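PDB 1M55: Rep protein from Adeno-associated virus - 5, which probably acts as the origin-binding nuclease of rolling-circle-type viral DNA replication, nicking one DNA strand with the help of a bound metal ion. Local coordinates for residues A[97-101]-A[102-106]; A[43-46]-A[47-50]; A[147-151]-A[152-156]. All blocks are in the same frame, centred on the assembly; numbering follows the deposited sequence.

Interaction 1 of 3, residues A[97-101]-A[102-106]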
loop_
_atom_site.group_PDB
_atom_site.type_symbol
_atom_site.label_atom_id
_atom_site.label_comp_id
_atom_site.label_asym_id
_atom_site.label_seq_id
_atom_site.Cartn_x
_atom_site.Cartn_y
_atom_site.Cartn_z
ATOM N N SER A 97 8.827 12.156 -8.652
ATOM C CA SER A 97 9.759 12.231 -9.775
ATOM C C SER A 97 9.252 11.606 -11.076
ATOM O O SER A 97 8.875 10.431 -11.114
ATOM C CB SER A 97 11.098 11.604 -9.376
ATOM O OG SER A 97 12.127 11.912 -10.306
ATOM N N GLY A 98 9.218 12.411 -12.131
ATOM C CA GLY A 98 8.785 11.932 -13.432
ATOM C C GLY A 98 7.291 11.861 -13.680
ATOM O O GLY A 98 6.870 11.560 -14.800
ATOM N N ILE A 99 6.487 12.151 -12.662
ATOM C CA ILE A 99 5.031 12.092 -12.796
ATOM C C ILE A 99 4.402 13.448 -12.472
ATOM O O ILE A 99 4.422 13.883 -11.319
ATOM C CB ILE A 99 4.428 11.036 -11.831
ATOM C CG1 ILE A 99 5.211 9.717 -11.903
ATOM C CG2 ILE A 99 2.951 10.806 -12.160
ATOM C CD1 ILE A 99 5.035 8.949 -13.191
ATOM N N SER A 100 3.867 14.130 -13.480
ATOM C CA SER A 100 3.237 15.424 -13.244
ATOM C C SER A 100 1.853 15.218 -12.634
ATOM O O SER A 100 1.143 14.266 -12.975
ATOM C CB SER A 100 3.145 16.243 -14.538
ATOM O OG SER A 100 2.190 15.711 -15.439
ATOM N N SER A 101 1.455 16.134 -11.761
ATOM C CA SER A 101 0.169 16.044 -11.087
ATOM C C SER A 101 -1.043 16.003 -12.020
ATOM O O SER A 101 -2.001 15.276 -11.751
ATOM C CB SER A 101 0.024 17.187 -10.074
ATOM O OG SER A 101 -1.128 17.016 -9.262
ATOM N N MET A 102 -1.002 16.747 -13.123
ATOM C CA MET A 102 -2.135 16.771 -14.048
ATOM C C MET A 102 -2.364 15.451 -14.789
ATOM O O MET A 102 -3.492 15.138 -15.176
ATOM C CB MET A 102 -2.008 17.931 -15.048
ATOM C CG MET A 102 -1.041 17.696 -16.203
ATOM S SD MET A 102 -1.019 19.076 -17.391
ATOM C CE MET A 102 -2.801 19.319 -17.693
ATOM N N VAL A 103 -1.304 14.666 -14.954
ATOM C CA VAL A 103 -1.409 13.390 -15.652
ATOM C C VAL A 103 -1.586 12.190 -14.703
ATOM O O VAL A 103 -1.982 11.098 -15.132
ATOM C CB VAL A 103 -0.190 13.176 -16.588
ATOM C CG1 VAL A 103 1.047 12.774 -15.794
ATOM C CG2 VAL A 103 -0.520 12.159 -17.655
ATOM N N LEU A 104 -1.336 12.408 -13.413
ATOM C CA LEU A 104 -1.456 11.352 -12.406
ATOM C C LEU A 104 -2.792 10.607 -12.441
ATOM O O LEU A 104 -2.826 9.383 -12.292
ATOM C CB LEU A 104 -1.213 11.920 -11.001
ATOM C CG LEU A 104 -1.181 10.922 -9.837
ATOM C CD1 LEU A 104 -0.022 9.950 -9.995
ATOM C CD2 LEU A 104 -1.065 11.674 -8.521
ATOM N N GLY A 105 -3.885 11.336 -12.645
ATOM C CA GLY A 105 -5.196 10.712 -12.693
ATOM C C GLY A 105 -5.270 9.636 -13.763
ATOM O O GLY A 105 -5.719 8.518 -13.504
ATOM N N ARG A 106 -4.810 9.963 -14.966
ATOM C CA ARG A 106 -4.830 9.007 -16.065
ATOM C C ARG A 106 -3.916 7.820 -15.769
ATOM O O ARG A 106 -4.293 6.671 -16.002
ATOM C CB ARG A 106 -4.409 9.677 -17.370
ATOM C CG ARG A 106 -4.842 8.924 -18.618
ATOM C CD ARG A 106 -4.236 9.542 -19.862
ATOM N NE ARG A 106 -2.789 9.339 -19.919
ATOM C CZ ARG A 106 -1.915 10.246 -20.346
ATOM N NH1 ARG A 106 -2.326 11.440 -20.757
ATOM N NH2 ARG A 106 -0.624 9.953 -20.381
HETATM O O HOH W 1 -4.419 14.059 -12.164
#

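Interaction 2 of 3, residues A[43-46]-A[47-50]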
loop_
_atom_site.group_PDB
_atom_site.type_symbol
_atom_site.label_atom_id
_atom_site.label_comp_id
_atom_site.label_asym_id
_atom_site.label_seq_id
_atom_site.Cartn_x
_atom_site.Cartn_y
_atom_site.Cartn_z
ATOM N N LEU A 43 7.040 -8.542 14.802
ATOM C CA LEU A 43 5.588 -8.550 14.719
ATOM C C LEU A 43 5.029 -9.882 15.200
ATOM O O LEU A 43 5.737 -10.888 15.241
ATOM C CB LEU A 43 5.125 -8.316 13.273
ATOM C CG LEU A 43 5.438 -6.991 12.573
ATOM C CD1 LEU A 43 4.938 -7.056 11.141
ATOM C CD2 LEU A 43 4.792 -5.833 13.306
ATOM N N ASN A 44 3.764 -9.871 15.601
ATOM C CA ASN A 44 3.090 -11.080 16.037
ATOM C C ASN A 44 2.361 -11.583 14.786
ATOM O O ASN A 44 1.392 -10.966 14.331
ATOM C CB ASN A 44 2.095 -10.762 17.153
ATOM C CG ASN A 44 1.323 -11.981 17.609
ATOM O OD1 ASN A 44 1.472 -13.070 17.055
ATOM N ND2 ASN A 44 0.494 -11.805 18.627
ATOM N N LEU A 45 2.847 -12.677 14.212
ATOM C CA LEU A 45 2.263 -13.229 12.995
ATOM C C LEU A 45 0.797 -13.630 13.113
ATOM O O LEU A 45 0.055 -13.539 12.135
ATOM C CB LEU A 45 3.094 -14.413 12.483
ATOM C CG LEU A 45 2.783 -14.927 11.069
ATOM C CD1 LEU A 45 3.055 -13.842 10.034
ATOM C CD2 LEU A 45 3.623 -16.154 10.766
ATOM N N THR A 46 0.361 -14.031 14.301
ATOM C CA THR A 46 -1.030 -14.441 14.485
ATOM C C THR A 46 -2.012 -13.301 14.228
ATOM O O THR A 46 -3.181 -13.546 13.932
ATOM C CB THR A 46 -1.281 -15.033 15.889
ATOM O OG1 THR A 46 -1.093 -14.022 16.886
ATOM C CG2 THR A 46 -0.316 -16.177 16.161
ATOM N N LEU A 47 -1.535 -12.059 14.321
ATOM C CA LEU A 47 -2.387 -10.892 14.090
ATOM C C LEU A 47 -2.387 -10.429 12.630
ATOM O O LEU A 47 -3.092 -9.486 12.270
ATOM C CB LEU A 47 -1.975 -9.737 15.007
ATOM C CG LEU A 47 -2.143 -9.992 16.508
ATOM C CD1 LEU A 47 -1.651 -8.787 17.301
ATOM C CD2 LEU A 47 -3.609 -10.282 16.818
ATOM N N VAL A 48 -1.573 -11.077 11.802
ATOM C CA VAL A 48 -1.489 -10.742 10.383
ATOM C C VAL A 48 -2.467 -11.632 9.612
ATOM O O VAL A 48 -2.456 -12.857 9.768
ATOM C CB VAL A 48 -0.058 -10.960 9.840
ATOM C CG1 VAL A 48 -0.010 -10.685 8.342
ATOM C CG2 VAL A 48 0.929 -10.056 10.580
ATOM N N GLU A 49 -3.323 -11.015 8.805
ATOM C CA GLU A 49 -4.308 -11.746 8.012
ATOM C C GLU A 49 -3.661 -12.121 6.678
ATOM O O GLU A 49 -3.662 -11.334 5.730
ATOM C CB GLU A 49 -5.552 -10.881 7.796
ATOM C CG GLU A 49 -6.209 -10.398 9.094
ATOM C CD GLU A 49 -6.621 -11.531 10.020
ATOM O OE1 GLU A 49 -6.952 -12.634 9.530
ATOM O OE2 GLU A 49 -6.618 -11.316 11.249
ATOM N N GLN A 50 -3.144 -13.345 6.605
ATOM C CA GLN A 50 -2.436 -13.814 5.418
ATOM C C GLN A 50 -3.146 -13.801 4.061
ATOM O O GLN A 50 -2.542 -13.404 3.058
ATOM C CB GLN A 50 -1.762 -15.161 5.698
ATOM C CG GLN A 50 -0.638 -15.056 6.733
ATOM C CD GLN A 50 0.073 -16.377 6.987
ATOM O OE1 GLN A 50 0.411 -17.106 6.049
ATOM N NE2 GLN A 50 0.320 -16.683 8.256
HETATM O O HOH W 2 -1.094 -15.272 10.348
HETATM O O HOH W 3 -5.995 -12.893 13.839
#

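Interaction 3 of 3, residues A[147-151]-A[152-156]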
loop_
_atom_site.group_PDB
_atom_site.type_symbol
_atom_site.label_atom_id
_atom_site.label_comp_id
_atom_site.label_asym_id
_atom_site.label_seq_id
_atom_site.Cartn_x
_atom_site.Cartn_y
_atom_site.Cartn_z
ATOM N N SER A 147 8.924 13.024 3.169
ATOM C CA SER A 147 9.306 11.866 3.977
ATOM C C SER A 147 8.801 11.876 5.416
ATOM O O SER A 147 8.522 10.813 5.979
ATOM C CB SER A 147 10.829 11.702 3.979
ATOM O OG SER A 147 11.334 11.732 2.654
ATOM N N GLY A 148 8.696 13.067 6.004
ATOM C CA GLY A 148 8.237 13.197 7.378
ATOM C C GLY A 148 6.877 12.580 7.648
ATOM O O GLY A 148 6.583 12.185 8.779
ATOM N N TYR A 149 6.050 12.500 6.611
ATOM C CA TYR A 149 4.716 11.908 6.708
ATOM C C TYR A 149 4.817 10.447 7.172
ATOM O O TYR A 149 3.929 9.939 7.861
ATOM C CB TYR A 149 4.035 11.992 5.339
ATOM C CG TYR A 149 2.637 11.414 5.247
ATOM C CD1 TYR A 149 1.523 12.169 5.616
ATOM C CD2 TYR A 149 2.421 10.145 4.699
ATOM C CE1 TYR A 149 0.225 11.683 5.435
ATOM C CE2 TYR A 149 1.126 9.647 4.512
ATOM C CZ TYR A 149 0.035 10.424 4.881
ATOM O OH TYR A 149 -1.247 9.955 4.686
ATOM N N ILE A 150 5.915 9.780 6.823
ATOM C CA ILE A 150 6.103 8.387 7.211
ATOM C C ILE A 150 6.216 8.215 8.734
ATOM O O ILE A 150 5.368 7.549 9.336
ATOM C CB ILE A 150 7.290 7.739 6.438
ATOM C CG1 ILE A 150 6.955 7.702 4.941
ATOM C CG2 ILE A 150 7.580 6.341 6.967
ATOM C CD1 ILE A 150 8.128 7.365 4.035
ATOM N N PRO A 151 7.230 8.828 9.384
ATOM C CA PRO A 151 7.328 8.663 10.843
ATOM C C PRO A 151 6.197 9.349 11.621
ATOM O O PRO A 151 5.826 8.909 12.713
ATOM C CB PRO A 151 8.694 9.279 11.173
ATOM C CG PRO A 151 8.874 10.312 10.103
ATOM C CD PRO A 151 8.392 9.577 8.868
ATOM N N ALA A 152 5.635 10.406 11.046
ATOM C CA ALA A 152 4.561 11.144 11.702
ATOM C C ALA A 152 3.215 10.439 11.707
ATOM O O ALA A 152 2.516 10.424 12.724
ATOM C CB ALA A 152 4.403 12.504 11.051
ATOM N N TYR A 153 2.884 9.800 10.590
ATOM C CA TYR A 153 1.579 9.180 10.434
ATOM C C TYR A 153 1.514 7.670 10.239
ATOM O O TYR A 153 0.647 7.011 10.812
ATOM C CB TYR A 153 0.888 9.882 9.270
ATOM C CG TYR A 153 -0.565 9.555 9.056
ATOM C CD1 TYR A 153 -1.524 9.858 10.025
ATOM C CD2 TYR A 153 -0.998 9.040 7.834
ATOM C CE1 TYR A 153 -2.876 9.672 9.771
ATOM C CE2 TYR A 153 -2.343 8.851 7.573
ATOM C CZ TYR A 153 -3.277 9.174 8.541
ATOM O OH TYR A 153 -4.611 9.039 8.250
ATOM N N LEU A 154 2.415 7.118 9.432
ATOM C CA LEU A 154 2.391 5.682 9.166
ATOM C C LEU A 154 3.110 4.811 10.188
ATOM O O LEU A 154 2.561 3.806 10.641
ATOM C CB LEU A 154 2.919 5.393 7.762
ATOM C CG LEU A 154 2.159 6.087 6.628
ATOM C CD1 LEU A 154 2.776 5.681 5.296
ATOM C CD2 LEU A 154 0.680 5.720 6.665
ATOM N N LEU A 155 4.326 5.195 10.569
ATOM C CA LEU A 155 5.090 4.406 11.537
ATOM C C LEU A 155 4.423 4.163 12.901
ATOM O O LEU A 155 4.638 3.112 13.504
ATOM C CB LEU A 155 6.503 4.975 11.734
ATOM C CG LEU A 155 7.438 4.986 10.518
ATOM C CD1 LEU A 155 8.863 5.260 10.985
ATOM C CD2 LEU A 155 7.378 3.651 9.775
ATOM N N PRO A 156 3.622 5.124 13.413
ATOM C CA PRO A 156 2.955 4.944 14.711
ATOM C C PRO A 156 1.927 3.808 14.792
ATOM O O PRO A 156 1.569 3.381 15.893
ATOM C CB PRO A 156 2.262 6.291 14.928
ATOM C CG PRO A 156 3.134 7.251 14.214
ATOM C CD PRO A 156 3.441 6.511 12.939
#

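Interaction 1 of 3, residues A[97-101]-A[102-106]
With chi1 at 71° the hydroxyl of S100 stands between its own N and carbonyl carbon, and V103 places CG1 in the same way (chi1 76°), which sets S100 OG 3.2 Å from V103 CG1. The pair marks the loop-to-helix junction where the chain leaves strand 88-95 for helix 101-118, and the backbone evidence is a beta turn: V103 N donates to S100 O over 3.2 Å at an N-H...O angle of 139°. L104 N adds two weak bonds, to S100 O and to S101 O, as the helical pattern sets in. On the inner side, I99 CG2 meets L104 CD1 at 3.8 Å, the two chains crossing at about a right angle. Both also pack on W67 of helix 50-71, and L104 on Y5 of strand 3-10, so this contact joins the junction to the sheet and to helix 50-71. The hydroxyl of S101 is bonded elsewhere, to N142. A water completes the first turn: it gives a hydrogen to S101 O at 2.7 Å and receives one from G105 N at 2.8 Å.

Interaction 2 of 3, residues A[43-46]-A[47-50]
Two successive i to i+3 bonds define the backbone here, L47 N to N44 O at 3.1 Å and V48 N to L45 O at 3.0 Å, with N-H...O angles of 154° and 157°, so the chain winds through a short 3-10 segment. At the start of this turn N44 carries CG anti to the backbone N (chi1 178°), and its OD1 accepts twice from T46: from the backbone N at 3.1 Å and from the hydroxyl OG1 at 2.7 Å. The two donors reach OD1 from the same face of the amide, a double grip that limits rotation of the amide. The other end of that amide, ND2, lies 3.8 Å from L47 CG, the two side chains crossing obliquely. The far end of L45 touches the later residues: CD1 approaches V48 CB at 4.2 Å, and CG comes within 4.1 Å of Q50 NE2, with the leucine and glutamine at about a right angle. A water bridges this end, donating to L45 O at 2.7 Å and to V48 O, and accepting from Q50 NE2; Q50 OE1 takes the backbone N of W35. A second water spans T46 O and E49 OE2. V48 itself packs on Q163 and W164 of strand 162-167, and Q163 holds the chain again by bonding L47 O and the N of E49. The sequence of features is that of an Asx turn at N44 overlapping the first of two 3-10 turns, after which the chain reaches E49, the N-cap residue of helix 50-71.

Interaction 3 of 3, residues A[147-151]-A[152-156]
The carbonyl oxygen of I150 is gripped by two backbone N-H groups. L155 N reaches I150 O at 2.9 Å with an almost straight N-H...O angle of 174°, and L154 N, at 3.0 Å from the same oxygen, adds a second bond, a weak one, bent to 126°. The i to i+5 bond widens the helix into a pi-type turn at its C-terminal part, whereas the preceding bonds, A152 N to G148 O at 3.0 Å and Y153 N to Y149 O at 2.9 Å, are ordinary alpha-helical ones. L155 points toward the earlier turn: its CG lies 3.8 Å from I150 CG2, and its CD1 4.0 Å from P151 CB.

On the other side of helix 149-154 stand the tyrosines Y149 and Y153. Both place CG anti to the backbone N (chi1 near 180°), so they run side by side in the same direction, with their ring planes at 45° in an oblique pairing. Y149 CZ comes 3.4 Å from Y153 CD2, and Y153 CB sits over one face of the Y149 ring near its rim. The Y149 hydroxyl is bonded to E6, and the Y153 ring makes a cation-pi contact with K157. In nucleases of the HUH type a tyrosine on a helix beside the metal site attacks the DNA; the place of Y153, about 6 Å from a bound zinc ion, is consistent with that role. L154, next in the chain, packs on H91 and E82, two ligands of a zinc ion, while the A152 side chain touches F189 of helix 179-191.

How the interactions relate
The three contacts lie in series along one catalytic domain and do not touch. Interactions 1 and 2 are on opposite sides of the chain's centre, their own centres 35 Å apart, yet they are joined through helix 50-71: interaction 2 leads into its start, and interaction 1 packs on W67 near its other end. Interaction 3 is nearer to both, with closest atoms about 12 Å from interaction 1 and about 9 Å from interaction 2. It is closer to metal than interaction 1: the Y153 side chain is about 6 Å from a zinc ion, against about 10 Å for I99 of interaction 1. E82, H89 and H91 bind one zinc, Q73 and E95 another.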